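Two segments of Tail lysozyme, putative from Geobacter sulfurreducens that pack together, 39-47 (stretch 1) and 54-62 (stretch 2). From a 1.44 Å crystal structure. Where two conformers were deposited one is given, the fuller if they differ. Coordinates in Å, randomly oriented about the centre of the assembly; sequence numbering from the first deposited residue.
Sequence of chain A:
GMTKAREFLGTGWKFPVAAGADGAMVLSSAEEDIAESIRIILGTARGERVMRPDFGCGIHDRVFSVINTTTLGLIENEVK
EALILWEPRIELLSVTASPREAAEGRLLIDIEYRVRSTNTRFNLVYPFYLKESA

Stretch 1 (39-47) RIILGTARG
Stretch 2 (54-62) DFGCGIHDR

Stretch 1 opens in a helix that begins earlier in the chain; Arg 39 to Leu 42 are helical. Stretch 2 starts as loop and enters a 3-10 segment at Gly 58 that lasts to Asp 61. The stretches run in opposite directions where they meet. Thr 44 CA lies 4.7 Å from Gly 56 CA. Leu 42 CA lies 5.3 Å from Cys 57 CA. Together the stretches bury 692 Å².

The four helical residues have phi/psi near -65/-42. Gly 43 is at -87/3, and its N bonds to Arg 39 O at 3.1 Å. Thr 44 (-112/125), Ala 45 (-78/143) and Arg 46 (-61/133) are extended. Gly 47 turns to 95/-13. Thr 44 has chi1 m, which lets its OG1 donate to Ile 40 O at 2.7 Å and satisfies the Ile 40 carbonyl. In stretch 2, Cys 57 is at -122/131. Gly 58 (-66/-14), Ile 59 (-55/-32), His 60 (-70/-17) and Asp 61 (-84/-9) follow, with Asp 61 N bonded to Gly 58 O at 3.0 Å.

One direct backbone hydrogen bond joins the stretches: Cys 57 N donates to Thr 44 O, 2.9 Å, at 158°. Gly 56 lies beside it at 133/-164, with its CA 3.1 Å from Thr 44 O. A CB here would point toward stretch 1 and sit 2.4 Å from Thr 44 O, a clash; the backbone angles also call for glycine. Water 1 extends the pairing. It accepts from Arg 46 N (2.9 Å) and donates to Cys 57 O (2.8 Å). Water 2 donates to Phe 55 O (2.8 Å) and accepts weakly from Gly 47 N (3.1 Å). Arg 46 CA also makes a CA-H...O contact with Phe 55 O, 3.4 Å.

Phe 55 leaves its backbone (-74/135) with CB pointing away, but chi1 t and chi2 88° bring the ring end back to the helix. Its CZ lies 3.7 Å from Ile 41 CG1 and 3.9 Å from Ile 40 CG2. Ile 40 CG2 meets the ring edge, as does Thr 44 CG2, 3.8 Å from Phe 55 CD2. Both isoleucines are mt. Leu 42, also mt, points its CB away, yet its CD2 reaches Cys 57 SG at 4.0 Å; Cys 57 has chi1 t.

His 60 points toward stretch 1 with chi1 m and chi2 -85°. This aims NE2 at Leu 42 O, to which it donates at 2.6 Å and 166°, with the oxygen near the ring plane. Ala 45 N lies over one ring face, and Ala 45 CB packs 3.6 Å from His 60 CB.

Arg 46 has the largest covered area, 116 Å². Its chi angles are m, t, m and -143°. The chain carries the guanidinium to Asp 61. NH2 forms a salt bridge with Asp 61 OD2 at 3.1 Å; NE adds a weak bond to Asp 61 OD2 at 3.5 Å. Asp 61 points toward stretch 1, chi1 m and chi2 -42°. Gly 58 CA covers one guanidinium face, 3.4 Å from Arg 46 NH2. A CB on Gly 58 would clash with that NH2, at 2.8 Å.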

# COMPACT_ATOMS: atom_id res chain seq x y z
N ARG A 39 -1.74 3.77 4.56
CA ARG A 39 -1.00 4.75 3.78
C ARG A 39 0.41 4.94 4.26
O ARG A 39 1.32 5.18 3.47
CB ARG A 39 -1.75 6.08 3.73
CG ARG A 39 -3.10 6.01 3.02
CD ARG A 39 -3.81 7.35 2.91
NE ARG A 39 -4.19 8.02 4.16
CZ ARG A 39 -5.38 7.96 4.77
NH1 ARG A 39 -6.43 7.36 4.23
NH2 ARG A 39 -5.55 8.69 5.87
N ILE A 40 0.60 4.94 5.58
CA ILE A 40 1.95 5.03 6.18
C ILE A 40 2.81 3.88 5.76
O ILE A 40 3.94 4.06 5.32
CB ILE A 40 1.90 5.12 7.70
CG1 ILE A 40 1.28 6.45 8.14
CG2 ILE A 40 3.25 4.99 8.33
CD1 ILE A 40 0.83 6.46 9.60
N ILE A 41 2.28 2.68 5.87
CA ILE A 41 3.05 1.49 5.53
C ILE A 41 3.51 1.47 4.09
O ILE A 41 4.67 1.25 3.80
CB ILE A 41 2.24 0.20 5.82
CG1 ILE A 41 1.97 0.08 7.31
CG2 ILE A 41 2.96 -1.05 5.27
CD1 ILE A 41 0.77 -0.74 7.64
N LEU A 42 2.59 1.77 3.16
CA LEU A 42 2.89 1.69 1.71
C LEU A 42 3.84 2.85 1.32
O LEU A 42 4.64 2.72 0.40
CB LEU A 42 1.64 1.65 0.86
CG LEU A 42 0.68 0.49 1.14
CD1 LEU A 42 -0.51 0.51 0.19
CD2 LEU A 42 1.48 -0.84 1.10
N GLY A 43 3.74 3.97 2.03
CA GLY A 43 4.57 5.14 1.72
C GLY A 43 5.93 5.18 2.38
O GLY A 43 6.66 6.18 2.21
N THR A 44 6.29 4.15 3.13
CA THR A 44 7.55 4.09 3.83
C THR A 44 8.44 3.01 3.23
O THR A 44 8.08 1.84 3.10
CB THR A 44 7.37 3.82 5.36
OG1 THR A 44 6.49 4.81 5.90
CG2 THR A 44 8.71 3.87 6.12
N ALA A 45 9.66 3.43 2.83
CA ALA A 45 10.68 2.50 2.44
C ALA A 45 11.31 1.87 3.66
O ALA A 45 11.52 2.53 4.66
CB ALA A 45 11.77 3.24 1.64
N ARG A 46 11.65 0.60 3.56
CA ARG A 46 12.40 -0.07 4.61
C ARG A 46 13.72 0.63 4.76
O ARG A 46 14.36 0.96 3.75
CB ARG A 46 12.55 -1.55 4.25
CG ARG A 46 11.22 -2.27 4.33
CD ARG A 46 11.30 -3.77 4.20
NE ARG A 46 11.74 -4.17 2.87
CZ ARG A 46 11.29 -5.24 2.19
NH1 ARG A 46 10.36 -6.05 2.69
NH2 ARG A 46 11.79 -5.49 0.98
N GLY A 47 14.10 0.91 6.00
CA GLY A 47 15.29 1.70 6.30
C GLY A 47 15.05 3.18 6.53
O GLY A 47 15.94 3.87 7.05
N ASP A 54 13.19 -2.27 9.50
CA ASP A 54 12.38 -3.29 8.81
C ASP A 54 10.99 -2.79 8.40
O ASP A 54 10.32 -3.41 7.59
CB ASP A 54 12.21 -4.52 9.70
CG ASP A 54 13.47 -5.36 9.81
OD1 ASP A 54 14.58 -4.85 9.51
OD2 ASP A 54 13.34 -6.54 10.20
N PHE A 55 10.54 -1.69 8.97
CA PHE A 55 9.22 -1.18 8.70
C PHE A 55 9.10 -0.55 7.33
O PHE A 55 9.93 0.28 6.96
CB PHE A 55 8.82 -0.15 9.74
CG PHE A 55 7.44 0.41 9.54
CD1 PHE A 55 6.32 -0.19 10.07
CD2 PHE A 55 7.26 1.59 8.81
CE1 PHE A 55 5.06 0.32 9.82
CE2 PHE A 55 5.98 2.13 8.59
CZ PHE A 55 4.90 1.49 9.10
N GLY A 56 8.02 -0.87 6.62
CA GLY A 56 7.72 -0.32 5.32
C GLY A 56 7.32 -1.37 4.30
O GLY A 56 6.94 -2.51 4.63
N CYS A 57 7.37 -0.95 3.03
CA CYS A 57 6.91 -1.74 1.91
C CYS A 57 8.06 -1.95 0.90
O CYS A 57 8.77 -1.01 0.53
CB CYS A 57 5.74 -1.05 1.23
SG CYS A 57 5.09 -1.89 -0.19
N GLY A 58 8.25 -3.19 0.48
CA GLY A 58 9.36 -3.53 -0.38
C GLY A 58 9.31 -2.93 -1.77
O GLY A 58 10.31 -2.97 -2.47
N ILE A 59 8.17 -2.40 -2.20
CA ILE A 59 8.07 -1.77 -3.50
C ILE A 59 9.12 -0.66 -3.70
O ILE A 59 9.63 -0.48 -4.82
CB ILE A 59 6.66 -1.22 -3.77
CG1 ILE A 59 6.43 -1.11 -5.28
CG2 ILE A 59 6.42 0.07 -3.02
CD1 ILE A 59 6.67 -2.44 -6.02
N HIS A 60 9.50 0.04 -2.63
CA HIS A 60 10.45 1.13 -2.69
C HIS A 60 11.87 0.64 -3.00
O HIS A 60 12.70 1.45 -3.37
CB HIS A 60 10.43 1.93 -1.38
CG HIS A 60 9.10 2.58 -1.10
ND1 HIS A 60 8.75 3.81 -1.62
CD2 HIS A 60 8.03 2.15 -0.41
CE1 HIS A 60 7.52 4.11 -1.23
NE2 HIS A 60 7.07 3.12 -0.49
N ASP A 61 12.15 -0.65 -2.83
CA ASP A 61 13.47 -1.21 -3.16
C ASP A 61 13.65 -1.59 -4.64
O ASP A 61 14.75 -1.87 -5.08
CB ASP A 61 13.74 -2.43 -2.31
CG ASP A 61 13.72 -2.11 -0.82
OD1 ASP A 61 14.27 -1.06 -0.43
OD2 ASP A 61 13.15 -2.91 -0.05
N ARG A 62 12.56 -1.56 -5.41
CA ARG A 62 12.56 -2.11 -6.75
C ARG A 62 12.91 -1.06 -7.80
O ARG A 62 12.51 0.07 -7.67
CB ARG A 62 11.18 -2.62 -7.08
CG ARG A 62 10.67 -3.72 -6.17
CD ARG A 62 10.78 -5.05 -6.85
NE ARG A 62 10.38 -6.16 -5.98
CZ ARG A 62 10.77 -7.42 -6.21
NH1 ARG A 62 11.52 -7.69 -7.25
NH2 ARG A 62 10.41 -8.39 -5.39
O HOH W 1 11.46 -0.57 0.96
O HOH W 2 12.01 1.73 8.08